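Side-chain contacts in periplasmic binding protein (Mycobacterium smegmatis, PDB 4MDY), which probably binds an iron-carrying solute, such as a ferric siderophore, outside the cell membrane and hands it to an ABC transporter: residues Glu132-Gln137 / Pro194-Asp199; Ala242-Pro247 / Asn260-Lys265; Glu91-Lys96 / Ser116-Thr121. All blocks are in the same frame, centred on the assembly; numbering follows the deposited sequence.

Contact 1 (Glu132-Gln137 / Pro194-Asp199)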
loop_
_atom_site.group_PDB
_atom_site.type_symbol
_atom_site.label_atom_id
_atom_site.label_comp_id
_atom_site.label_asym_id
_atom_site.label_seq_id
_atom_site.Cartn_x
_atom_site.Cartn_y
_atom_site.Cartn_z
ATOM N N GLU A 132 -5.231 6.134 -3.735
ATOM C CA GLU A 132 -6.261 6.748 -2.891
ATOM C C GLU A 132 -6.199 6.120 -1.495
ATOM O O GLU A 132 -5.661 5.017 -1.335
ATOM C CB GLU A 132 -7.655 6.554 -3.500
ATOM C CG GLU A 132 -8.192 5.128 -3.432
ATOM C CD GLU A 132 -9.617 4.984 -3.929
ATOM O OE1 GLU A 132 -10.286 5.997 -4.225
ATOM O OE2 GLU A 132 -10.074 3.831 -4.012
ATOM N N PRO A 133 -6.742 6.809 -0.475
ATOM C CA PRO A 133 -6.707 6.259 0.884
ATOM C C PRO A 133 -7.089 4.769 0.951
ATOM O O PRO A 133 -8.112 4.362 0.399
ATOM C CB PRO A 133 -7.719 7.133 1.637
ATOM C CG PRO A 133 -7.616 8.451 0.957
ATOM C CD PRO A 133 -7.355 8.149 -0.501
ATOM N N TRP A 134 -6.256 3.966 1.610
ATOM C CA TRP A 134 -6.472 2.512 1.668
ATOM C C TRP A 134 -7.861 2.141 2.174
ATOM O O TRP A 134 -8.460 1.192 1.699
ATOM C CB TRP A 134 -5.373 1.797 2.485
ATOM C CG TRP A 134 -5.485 1.884 3.973
ATOM C CD1 TRP A 134 -5.050 2.907 4.770
ATOM C CD2 TRP A 134 -6.067 0.914 4.848
ATOM N NE1 TRP A 134 -5.327 2.633 6.088
ATOM C CE2 TRP A 134 -5.951 1.419 6.168
ATOM C CE3 TRP A 134 -6.679 -0.327 4.651
ATOM C CZ2 TRP A 134 -6.425 0.720 7.283
ATOM C CZ3 TRP A 134 -7.141 -1.025 5.758
ATOM C CH2 TRP A 134 -7.011 -0.494 7.062
ATOM N N LYS A 135 -8.393 2.901 3.123
ATOM C CA LYS A 135 -9.715 2.586 3.639
ATOM C C LYS A 135 -10.820 2.811 2.591
ATOM O O LYS A 135 -11.793 2.057 2.544
ATOM C CB LYS A 135 -9.996 3.380 4.916
ATOM C CG LYS A 135 -9.101 2.972 6.082
ATOM C CD LYS A 135 -9.405 3.803 7.320
ATOM C CE LYS A 135 -8.482 3.426 8.466
ATOM N NZ LYS A 135 -8.733 4.243 9.684
ATOM N N ASP A 136 -10.670 3.838 1.758
ATOM C CA ASP A 136 -11.659 4.117 0.716
ATOM C C ASP A 136 -11.661 2.973 -0.293
ATOM O O ASP A 136 -12.708 2.479 -0.705
ATOM C CB ASP A 136 -11.340 5.416 -0.017
ATOM C CG ASP A 136 -11.489 6.639 0.852
ATOM O OD1 ASP A 136 -12.047 6.540 1.970
ATOM O OD2 ASP A 136 -11.038 7.712 0.398
ATOM N N GLN A 137 -10.469 2.550 -0.680
ATOM C CA GLN A 137 -10.334 1.420 -1.590
ATOM C C GLN A 137 -10.909 0.126 -1.001
ATOM O O GLN A 137 -11.625 -0.608 -1.683
ATOM C CB GLN A 137 -8.867 1.239 -1.971
ATOM C CG GLN A 137 -8.582 -0.048 -2.707
ATOM C CD GLN A 137 -7.178 -0.068 -3.269
ATOM O OE1 GLN A 137 -6.763 0.866 -3.954
ATOM N NE2 GLN A 137 -6.434 -1.128 -2.973
ATOM N N PRO A 194 3.430 13.829 5.048
ATOM C CA PRO A 194 2.280 13.514 5.888
ATOM C C PRO A 194 0.990 13.391 5.074
ATOM O O PRO A 194 0.771 14.146 4.142
ATOM C CB PRO A 194 2.210 14.706 6.845
ATOM C CG PRO A 194 3.607 15.201 6.940
ATOM C CD PRO A 194 4.259 14.908 5.620
ATOM N N GLY A 195 0.161 12.422 5.426
ATOM C CA GLY A 195 -1.060 12.133 4.688
ATOM C C GLY A 195 -1.551 10.764 5.110
ATOM O O GLY A 195 -1.076 10.200 6.108
ATOM N N TRP A 196 -2.494 10.208 4.364
ATOM C CA TRP A 196 -3.050 8.923 4.755
ATOM C C TRP A 196 -1.973 7.847 4.911
ATOM O O TRP A 196 -2.073 7.006 5.796
ATOM C CB TRP A 196 -4.158 8.464 3.807
ATOM C CG TRP A 196 -3.744 7.879 2.488
ATOM C CD1 TRP A 196 -3.793 8.496 1.276
ATOM C CD2 TRP A 196 -3.297 6.533 2.233
ATOM N NE1 TRP A 196 -3.387 7.627 0.284
ATOM C CE2 TRP A 196 -3.081 6.419 0.845
ATOM C CE3 TRP A 196 -3.057 5.422 3.042
ATOM C CZ2 TRP A 196 -2.628 5.236 0.249
ATOM C CZ3 TRP A 196 -2.613 4.243 2.452
ATOM C CH2 TRP A 196 -2.396 4.164 1.070
ATOM N N ARG A 197 -0.942 7.901 4.072
ATOM C CA ARG A 197 0.144 6.919 4.124
ATOM C C ARG A 197 0.968 6.946 5.407
ATOM O O ARG A 197 1.593 5.947 5.749
ATOM C CB ARG A 197 1.086 7.094 2.945
ATOM C CG ARG A 197 0.520 6.595 1.632
ATOM C CD ARG A 197 1.643 6.335 0.640
ATOM N NE ARG A 197 1.203 5.449 -0.425
ATOM C CZ ARG A 197 1.269 4.113 -0.413
ATOM N NH1 ARG A 197 0.823 3.445 -1.462
ATOM N NH2 ARG A 197 1.778 3.435 0.610
ATOM N N THR A 198 0.986 8.076 6.106
ATOM C CA THR A 198 1.711 8.156 7.382
ATOM C C THR A 198 0.797 7.969 8.599
ATOM O O THR A 198 1.275 7.974 9.730
ATOM C CB THR A 198 2.482 9.485 7.519
ATOM O OG1 THR A 198 1.578 10.595 7.434
ATOM C CG2 THR A 198 3.534 9.610 6.418
ATOM N N ASP A 199 -0.508 7.795 8.378
ATOM C CA ASP A 199 -1.451 7.654 9.498
ATOM C C ASP A 199 -1.048 6.536 10.452
ATOM O O ASP A 199 -1.158 6.688 11.671
ATOM C CB ASP A 199 -2.886 7.405 9.011
ATOM C CG ASP A 199 -3.579 8.670 8.528
ATOM O OD1 ASP A 199 -3.108 9.788 8.837
ATOM O OD2 ASP A 199 -4.612 8.540 7.837
#

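Contact 2 (Ala242-Pro247 / Asn260-Lys265)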
loop_
_atom_site.group_PDB
_atom_site.type_symbol
_atom_site.label_atom_id
_atom_site.label_comp_id
_atom_site.label_asym_id
_atom_site.label_seq_id
_atom_site.Cartn_x
_atom_site.Cartn_y
_atom_site.Cartn_z
ATOM N N ALA A 242 24.311 0.928 -0.039
ATOM C CA ALA A 242 24.408 2.071 -0.944
ATOM C C ALA A 242 24.051 3.391 -0.248
ATOM O O ALA A 242 24.663 4.424 -0.514
ATOM C CB ALA A 242 23.543 1.856 -2.174
ATOM N N LEU A 243 23.076 3.359 0.653
ATOM C CA LEU A 243 22.723 4.553 1.423
ATOM C C LEU A 243 23.814 4.899 2.429
ATOM O O LEU A 243 24.233 6.046 2.529
ATOM C CB LEU A 243 21.396 4.355 2.147
ATOM C CG LEU A 243 20.166 4.243 1.245
ATOM C CD1 LEU A 243 18.985 3.726 2.053
ATOM C CD2 LEU A 243 19.833 5.581 0.597
ATOM N N LEU A 244 24.276 3.903 3.170
ATOM C CA LEU A 244 25.351 4.111 4.139
ATOM C C LEU A 244 26.680 4.511 3.477
ATOM O O LEU A 244 27.509 5.164 4.108
ATOM C CB LEU A 244 25.532 2.867 5.009
ATOM C CG LEU A 244 24.356 2.581 5.944
ATOM C CD1 LEU A 244 24.517 1.220 6.600
ATOM C CD2 LEU A 244 24.210 3.670 6.999
ATOM N N ALA A 245 26.870 4.139 2.213
ATOM C CA ALA A 245 28.058 4.545 1.455
ATOM C C ALA A 245 28.020 6.011 0.998
ATOM O O ALA A 245 29.048 6.569 0.621
ATOM C CB ALA A 245 28.258 3.626 0.252
ATOM N N ASP A 246 26.843 6.630 1.009
ATOM C CA ASP A 246 26.714 8.029 0.619
ATOM C C ASP A 246 27.326 8.901 1.719
ATOM O O ASP A 246 26.982 8.742 2.884
ATOM C CB ASP A 246 25.237 8.386 0.377
ATOM C CG ASP A 246 25.044 9.838 0.019
ATOM O OD1 ASP A 246 25.074 10.680 0.934
ATOM O OD2 ASP A 246 24.863 10.146 -1.174
ATOM N N PRO A 247 28.241 9.824 1.352
ATOM C CA PRO A 247 28.971 10.574 2.375
ATOM C C PRO A 247 28.093 11.523 3.188
ATOM O O PRO A 247 28.418 11.803 4.329
ATOM C CB PRO A 247 30.023 11.353 1.575
ATOM C CG PRO A 247 29.501 11.418 0.185
ATOM C CD PRO A 247 28.647 10.205 -0.014
ATOM N N ASN A 260 18.773 4.835 12.262
ATOM C CA ASN A 260 18.241 4.396 10.983
ATOM C C ASN A 260 17.595 3.035 11.136
ATOM O O ASN A 260 18.158 2.144 11.779
ATOM C CB ASN A 260 19.339 4.270 9.932
ATOM C CG ASN A 260 19.907 5.610 9.503
ATOM O OD1 ASN A 260 19.179 6.574 9.266
ATOM N ND2 ASN A 260 21.220 5.660 9.363
ATOM N N ILE A 261 16.413 2.887 10.552
ATOM C CA ILE A 261 15.812 1.595 10.327
ATOM C C ILE A 261 15.867 1.312 8.828
ATOM O O ILE A 261 15.326 2.072 8.023
ATOM C CB ILE A 261 14.353 1.550 10.819
ATOM C CG1 ILE A 261 14.303 1.768 12.336
ATOM C CG2 ILE A 261 13.717 0.216 10.463
ATOM C CD1 ILE A 261 12.925 2.022 12.896
ATOM N N PHE A 262 16.531 0.224 8.460
ATOM C CA PHE A 262 16.550 -0.233 7.081
ATOM C C PHE A 262 15.652 -1.465 7.016
ATOM O O PHE A 262 15.984 -2.524 7.552
ATOM C CB PHE A 262 17.976 -0.545 6.613
ATOM C CG PHE A 262 18.917 0.633 6.708
ATOM C CD1 PHE A 262 18.829 1.688 5.807
ATOM C CD2 PHE A 262 19.879 0.695 7.709
ATOM C CE1 PHE A 262 19.692 2.775 5.890
ATOM C CE2 PHE A 262 20.735 1.778 7.798
ATOM C CZ PHE A 262 20.646 2.816 6.887
ATOM N N THR A 263 14.494 -1.308 6.380
ATOM C CA THR A 263 13.493 -2.359 6.355
ATOM C C THR A 263 13.992 -3.571 5.582
ATOM O O THR A 263 14.822 -3.457 4.674
ATOM C CB THR A 263 12.183 -1.890 5.700
ATOM O OG1 THR A 263 12.440 -1.498 4.343
ATOM C CG2 THR A 263 11.570 -0.725 6.482
ATOM N N THR A 264 13.468 -4.730 5.954
ATOM C CA THR A 264 13.553 -5.905 5.105
ATOM C C THR A 264 12.680 -5.681 3.876
ATOM O O THR A 264 11.805 -4.804 3.864
ATOM C CB THR A 264 13.045 -7.167 5.820
ATOM O OG1 THR A 264 11.676 -6.985 6.210
ATOM C CG2 THR A 264 13.899 -7.486 7.045
ATOM N N LYS A 265 12.901 -6.477 2.840
ATOM C CA LYS A 265 12.044 -6.415 1.661
ATOM C C LYS A 265 10.560 -6.582 2.018
ATOM O O LYS A 265 9.706 -5.865 1.485
ATOM C CB LYS A 265 12.434 -7.486 0.649
ATOM C CG LYS A 265 11.673 -7.372 -0.660
ATOM C CD LYS A 265 11.816 -8.625 -1.490
ATOM C CE LYS A 265 11.339 -8.410 -2.908
ATOM N NZ LYS A 265 11.442 -9.687 -3.654
#

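Contact 3 (Glu91-Lys96 / Ser116-Thr121)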
loop_
_atom_site.group_PDB
_atom_site.type_symbol
_atom_site.label_atom_id
_atom_site.label_comp_id
_atom_site.label_asym_id
_atom_site.label_seq_id
_atom_site.Cartn_x
_atom_site.Cartn_y
_atom_site.Cartn_z
ATOM N N GLU A 91 -6.481 -7.839 -22.918
ATOM C CA GLU A 91 -6.196 -9.002 -22.072
ATOM C C GLU A 91 -7.340 -9.249 -21.095
ATOM O O GLU A 91 -7.780 -10.379 -20.900
ATOM C CB GLU A 91 -4.899 -8.812 -21.282
ATOM C CG GLU A 91 -3.654 -8.642 -22.146
ATOM C CD GLU A 91 -2.353 -9.008 -21.437
ATOM O OE1 GLU A 91 -2.372 -9.863 -20.522
ATOM O OE2 GLU A 91 -1.296 -8.449 -21.815
ATOM N N ILE A 92 -7.822 -8.178 -20.478
ATOM C CA ILE A 92 -8.899 -8.293 -19.502
ATOM C C ILE A 92 -10.179 -8.840 -20.165
ATOM O O ILE A 92 -10.788 -9.777 -19.656
ATOM C CB ILE A 92 -9.118 -6.953 -18.762
ATOM C CG1 ILE A 92 -7.895 -6.656 -17.886
ATOM C CG2 ILE A 92 -10.382 -7.012 -17.908
ATOM C CD1 ILE A 92 -7.761 -5.223 -17.432
ATOM N N ALA A 93 -10.561 -8.286 -21.313
ATOM C CA ALA A 93 -11.715 -8.801 -22.063
ATOM C C ALA A 93 -11.611 -10.312 -22.321
ATOM O O ALA A 93 -12.589 -11.051 -22.160
ATOM C CB ALA A 93 -11.875 -8.039 -23.370
ATOM N N ALA A 94 -10.421 -10.772 -22.692
ATOM C CA ALA A 94 -10.190 -12.198 -22.960
ATOM C C ALA A 94 -10.344 -13.073 -21.711
ATOM O O ALA A 94 -10.617 -14.260 -21.822
ATOM C CB ALA A 94 -8.818 -12.402 -23.587
ATOM N N LEU A 95 -10.174 -12.488 -20.529
ATOM C CA LEU A 95 -10.377 -13.206 -19.272
ATOM C C LEU A 95 -11.857 -13.335 -18.862
ATOM O O LEU A 95 -12.176 -14.051 -17.911
ATOM C CB LEU A 95 -9.555 -12.556 -18.147
ATOM C CG LEU A 95 -8.037 -12.680 -18.319
ATOM C CD1 LEU A 95 -7.294 -11.649 -17.480
ATOM C CD2 LEU A 95 -7.559 -14.086 -17.987
ATOM N N LYS A 96 -12.756 -12.656 -19.575
ATOM C CA LYS A 96 -14.199 -12.823 -19.370
ATOM C C LYS A 96 -14.612 -12.633 -17.909
ATOM O O LYS A 96 -15.297 -13.473 -17.339
ATOM C CB LYS A 96 -14.658 -14.207 -19.855
ATOM C CG LYS A 96 -14.402 -14.475 -21.326
ATOM C CD LYS A 96 -15.347 -13.669 -22.197
ATOM C CE LYS A 96 -15.143 -13.985 -23.667
ATOM N NZ LYS A 96 -15.945 -13.080 -24.534
ATOM N N SER A 116 -15.999 -0.956 -18.672
ATOM C CA SER A 116 -17.408 -1.156 -18.331
ATOM C C SER A 116 -18.148 -1.927 -19.406
ATOM O O SER A 116 -19.123 -2.609 -19.113
ATOM C CB SER A 116 -18.103 0.176 -18.075
ATOM O OG SER A 116 -17.551 0.765 -16.919
ATOM N N GLU A 117 -17.678 -1.814 -20.646
ATOM C CA GLU A 117 -18.208 -2.620 -21.744
ATOM C C GLU A 117 -17.955 -4.109 -21.516
ATOM O O GLU A 117 -18.710 -4.949 -21.992
ATOM C CB GLU A 117 -17.581 -2.179 -23.064
ATOM C CG GLU A 117 -18.323 -2.674 -24.282
ATOM C CD GLU A 117 -17.745 -2.116 -25.562
ATOM O OE1 GLU A 117 -16.518 -2.244 -25.776
ATOM O OE2 GLU A 117 -18.520 -1.546 -26.352
ATOM N N ILE A 118 -16.900 -4.429 -20.770
ATOM C CA ILE A 118 -16.543 -5.817 -20.492
ATOM C C ILE A 118 -17.325 -6.340 -19.294
ATOM O O ILE A 118 -17.935 -7.412 -19.357
ATOM C CB ILE A 118 -15.028 -5.965 -20.241
ATOM C CG1 ILE A 118 -14.241 -5.408 -21.433
ATOM C CG2 ILE A 118 -14.660 -7.427 -19.996
ATOM C CD1 ILE A 118 -12.768 -5.191 -21.159
ATOM N N ALA A 119 -17.289 -5.587 -18.196
ATOM C CA ALA A 119 -17.986 -5.977 -16.987
ATOM C C ALA A 119 -18.124 -4.785 -16.053
ATOM O O ALA A 119 -17.445 -3.773 -16.225
ATOM C CB ALA A 119 -17.243 -7.108 -16.285
ATOM N N PRO A 120 -19.008 -4.904 -15.057
ATOM C CA PRO A 120 -19.050 -3.889 -14.011
ATOM C C PRO A 120 -17.650 -3.599 -13.476
ATOM O O PRO A 120 -16.897 -4.525 -13.155
ATOM C CB PRO A 120 -19.929 -4.534 -12.945
ATOM C CG PRO A 120 -20.866 -5.397 -13.720
ATOM C CD PRO A 120 -20.051 -5.929 -14.873
ATOM N N THR A 121 -17.308 -2.319 -13.410
ATOM C CA THR A 121 -15.954 -1.890 -13.115
ATOM C C THR A 121 -15.988 -0.942 -11.920
ATOM O O THR A 121 -16.783 0.004 -11.888
ATOM C CB THR A 121 -15.329 -1.219 -14.351
ATOM O OG1 THR A 121 -15.177 -2.195 -15.391
ATOM C CG2 THR A 121 -13.975 -0.608 -14.039
#

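Contact 1 (Glu132-Gln137 / Pro194-Asp199)
With chi1 at 78° in each, W134 and W196 both hold CG between the backbone N and the carbonyl carbon, and that torsion carries the W196 indole across to the first turn of helix 134-144. The contact bridges the two lobes of a periplasmic binding protein fold of the helical-backbone type, in which the long helix 148-168 links the lobes and the solute is expected to bind in the cleft between them. P133, the N-cap of helix 134-144, sets its N and CA over one face of W196, with P133 CG 3.8 Å from W196 CD1. P133 CA sits 3.5 Å from the centroid of the W196 five-membered ring and 3° off the normal, a CH-pi contact. Further along the same face come the backbone N of W134 and, more obliquely, E132 O, which lies 3.4 Å from W196 CZ2. The opposite face is covered by R197 CG, so the indole is sandwiched between the neighbouring lobe and its own next residue. W134 meets the six-membered ring with its own edge, in an oblique pairing with the planes at 44°. W134 packs on I155 and V158 of helix 148-168, and its ring meets Y279 edge-to-face. A hydrogen bond from W196 NE1 to F131 O, just ahead of E132, helps hold the W196 indole in its rotation. At its outer rim, W196 CZ3 lies 3.6 Å from W134 CD1.

Contact 2 (Ala242-Pro247 / Asn260-Lys265)
F262 pushes the far end of its ring against L244, whose CG and both methyls gather at the CZ-CE2 corner. This is helix-on-sheet packing in the C-terminal lobe: helix 237-244 lies against 260-262, an outermost strand of the parallel four-stranded sheet, in the alternating strand-and-helix architecture of periplasmic binding proteins. The tightest touch is L244 CD2 to F262 CZ, 3.7 Å, and L244 CD1 follows at 4.0 Å from F262 CE2. L243 meets the next stretch of the rim, CD1 4.0 Å from F262 CE1, so the two leucines take neighbouring parts of the ring's outer end. L244 crosses the ring at a slant, whereas L243 and F262 run past each other in opposite directions, and the fit is apolar van der Waals packing with no hydrogen bond between the segments. The CB bond of F262 already points at the helix, and chi1 of -59° sets CG opposite the carbonyl carbon, carrying the ring outward. W232 of the adjacent strand 229-233 stacks on the F262 ring and also touches L243, which makes the indole a third wall of this apolar cluster. N260, two residues back along the strand, is held by polar bonds at both ends of its amide: OD1 accepts from W232 NE1, and ND2 bonds with T255 OG1. N260 ND2 also passes L244 CD2 at 4.3 Å.

Contact 3 (Glu91-Lys96 / Ser116-Thr121)
I118 meets A93 with its CD1 methyl, which stops 3.7 Å from A93 CB and makes the closest touch between the two segments. The rest of the side chain follows alongside: I118 CG1 lies 4.0 Å from A93 CB, while the other branch, CG2, rests 3.9 Å from A93 CA. Both branches of the isoleucine are therefore in use against a single alanine, and the small methyl of A93 lets the chains come near, with 5.9 Å between A93 CA and I118 CA. I118 CD1 also comes within 3.8 Å of A93 N, so the methyl bears on the helix backbone as well as on the side chain. I92 adds a looser touch through CG2, at 4.4 Å from I118 CD1. The branches divide in this way because chi1 of -56° puts CG1 beside the backbone N and CG2 beside the carbonyl carbon.

Behind these atoms lies strand 99-102, whose I100 touches both I92 and I118. The chain runs from helix 89-94 into that strand, through helix 109-116 and on to strand 121-123, part of the alternating helix-and-strand layering of the N-terminal lobe of a periplasmic binding protein. P97, just after the helix, touches both isoleucines too, and L115 of helix 109-116 covers I92 from the neighbouring helix. Past helix 89-94, K96, with positive phi, takes the chain out of helical conformation; K96 N bonds to A93 O, and the carbonyls of L95 and K96 accept hydrogen bonds from the guanidinium of R32. On the other segment, beyond I118, the turn into strand 121-123 is braced by T121 OG1, which donates to A119 O at 2.9 Å, the hydroxyl tilted 32° from the carbonyl plane.

From the N terminus the chain meets contact 3 first, where 116-121 returns to 91-96 and closes a short loop that contains strand 99-102 and most of helix 109-116 in the N-terminal lobe. Contact 1 opens next and closes the longest loop: 56 residues, including the long helix 148-168, separate its segments, and it ties one lobe to the other. Contact 2 comes last, a short closure between helix 237-244 and strand 260-262 in the C-terminal lobe. The three run in series, none nesting or crossing. Contacts 2 and 3 lie on opposite sides of the chain's centre, their own centres about 43 Å apart, while contact 1 is nearer the middle.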